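Local coordinates for protein replicative DNA helicase (Mycobacterium tuberculosis, PDB 2R5U) that probably unwinds double-stranded DNA ahead of the replisome as the ATP-driven, hexameric 5'-3' replicative helicase, of which this chain is the N-terminal domain, at residues B[70-75]-B[90-94]. Residues are numbered along the deposited sequence.
Sequences DAILDL and ELDRR
Two helices of the all-helical DnaB N-terminal domain, 63-77 and 84-93, pack at close range here, joined by a small patch of aliphatic contacts edged by a salt-bridge network. Residues 70-75 are regular α-helix; 90-93 form the last turn of theirs, and Arg94 (phi/psi -85/-1) leaves it. The two segments come nearest at Ala71 and Glu90, CA to CA 5.9 Å, an approach that the small methyl of Ala71 permits. Ala71 CB meets Leu91 CD2 at 3.8 Å and Glu90 CG at 3.6 Å, while Leu75 (m, t) sets CD1 4.1 Å from Glu90 CB. Leu91 also reaches Leu97 and Ile100, so helix 97-100 adjoins this end of the contact. The charges form a branched network. Glu90 (chi1 t, chi2 p) receives Arg93 NH2 on OE1 at 3.2 Å and Arg94 NE on OE2 at 3.0 Å; OE1 also pairs with Arg78. Arg94, paired with both acids, offsets the like charges Asp74 OD2 and Glu90 OE2, 3.8 Å apart. Long enough to span the gap, it lays one guanidinium face over Ala71 CA, with NH2 3.5 Å from Asp70 CB. It crosses to the other helix through a salt bridge with a weak hydrogen bond, Arg94 NH2 to Asp74 OD1, 3.1 Å.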
# COMPACT_ATOMS: atom_id res chain seq x y z
N ASP B 70 -12.85 13.97 -24.41
CA ASP B 70 -11.39 13.72 -24.35
C ASP B 70 -10.91 12.93 -25.57
O ASP B 70 -9.84 13.22 -26.11
CB ASP B 70 -11.01 12.95 -23.06
CG ASP B 70 -11.30 13.74 -21.77
OD1 ASP B 70 -11.64 14.95 -21.82
OD2 ASP B 70 -11.22 13.11 -20.68
N ALA B 71 -11.71 11.95 -26.01
CA ALA B 71 -11.40 11.19 -27.22
C ALA B 71 -11.38 12.09 -28.49
O ALA B 71 -10.45 11.99 -29.31
CB ALA B 71 -12.37 10.03 -27.39
N ILE B 72 -12.37 12.97 -28.63
CA ILE B 72 -12.39 13.93 -29.74
C ILE B 72 -11.15 14.85 -29.71
O ILE B 72 -10.47 15.06 -30.72
CB ILE B 72 -13.68 14.78 -29.75
CG1 ILE B 72 -14.94 13.88 -29.85
CG2 ILE B 72 -13.66 15.79 -30.89
CD1 ILE B 72 -16.27 14.68 -29.60
N LEU B 73 -10.85 15.41 -28.54
CA LEU B 73 -9.68 16.27 -28.41
C LEU B 73 -8.39 15.52 -28.71
O LEU B 73 -7.48 16.09 -29.31
CB LEU B 73 -9.61 16.89 -27.01
CG LEU B 73 -10.61 17.97 -26.61
CD1 LEU B 73 -9.88 18.89 -25.65
CD2 LEU B 73 -11.22 18.77 -27.77
N ASP B 74 -8.31 14.25 -28.29
CA ASP B 74 -7.15 13.40 -28.62
C ASP B 74 -6.89 13.33 -30.12
O ASP B 74 -5.76 13.51 -30.59
CB ASP B 74 -7.33 11.98 -28.10
CG ASP B 74 -6.33 11.63 -27.03
OD1 ASP B 74 -6.57 11.98 -25.85
OD2 ASP B 74 -5.30 10.99 -27.38
N LEU B 75 -7.96 13.05 -30.87
CA LEU B 75 -7.92 12.96 -32.32
C LEU B 75 -7.57 14.30 -32.98
O LEU B 75 -6.70 14.37 -33.83
CB LEU B 75 -9.25 12.43 -32.85
CG LEU B 75 -9.49 10.92 -32.59
CD1 LEU B 75 -10.94 10.55 -32.88
CD2 LEU B 75 -8.55 10.09 -33.43
N GLU B 90 -11.14 5.41 -30.93
CA GLU B 90 -10.33 6.05 -29.89
C GLU B 90 -10.85 5.67 -28.49
O GLU B 90 -10.05 5.31 -27.63
CB GLU B 90 -10.26 7.58 -30.10
CG GLU B 90 -9.60 8.35 -28.95
CD GLU B 90 -8.11 8.07 -28.79
OE1 GLU B 90 -7.43 7.91 -29.82
OE2 GLU B 90 -7.62 8.00 -27.63
N LEU B 91 -12.17 5.70 -28.30
CA LEU B 91 -12.79 5.21 -27.05
C LEU B 91 -12.51 3.74 -26.76
O LEU B 91 -12.19 3.37 -25.62
CB LEU B 91 -14.30 5.50 -27.02
CG LEU B 91 -14.72 6.97 -26.91
CD1 LEU B 91 -16.17 7.10 -27.33
CD2 LEU B 91 -14.50 7.56 -25.53
N ASP B 92 -12.65 2.89 -27.78
CA ASP B 92 -12.33 1.46 -27.67
C ASP B 92 -10.85 1.20 -27.29
O ASP B 92 -10.57 0.34 -26.47
CB ASP B 92 -12.69 0.74 -28.98
CG ASP B 92 -12.57 -0.77 -28.87
OD1 ASP B 92 -13.33 -1.39 -28.08
OD2 ASP B 92 -11.72 -1.34 -29.60
N ARG B 93 -9.92 1.96 -27.86
CA ARG B 93 -8.51 1.87 -27.45
C ARG B 93 -8.34 2.18 -25.96
O ARG B 93 -7.49 1.60 -25.30
CB ARG B 93 -7.62 2.80 -28.28
CG ARG B 93 -7.22 2.22 -29.62
CD ARG B 93 -6.18 3.08 -30.32
NE ARG B 93 -6.72 4.36 -30.76
CZ ARG B 93 -7.10 4.65 -32.00
NH1 ARG B 93 -6.99 3.75 -32.98
NH2 ARG B 93 -7.60 5.85 -32.27
N ARG B 94 -9.17 3.08 -25.45
CA ARG B 94 -9.09 3.47 -24.05
C ARG B 94 -9.87 2.53 -23.11
O ARG B 94 -9.86 2.72 -21.89
CB ARG B 94 -9.57 4.91 -23.90
CG ARG B 94 -8.55 5.96 -24.33
CD ARG B 94 -9.24 7.07 -25.08
NE ARG B 94 -8.65 8.38 -24.82
CZ ARG B 94 -9.32 9.42 -24.32
NH1 ARG B 94 -10.63 9.32 -24.03
NH2 ARG B 94 -8.68 10.57 -24.11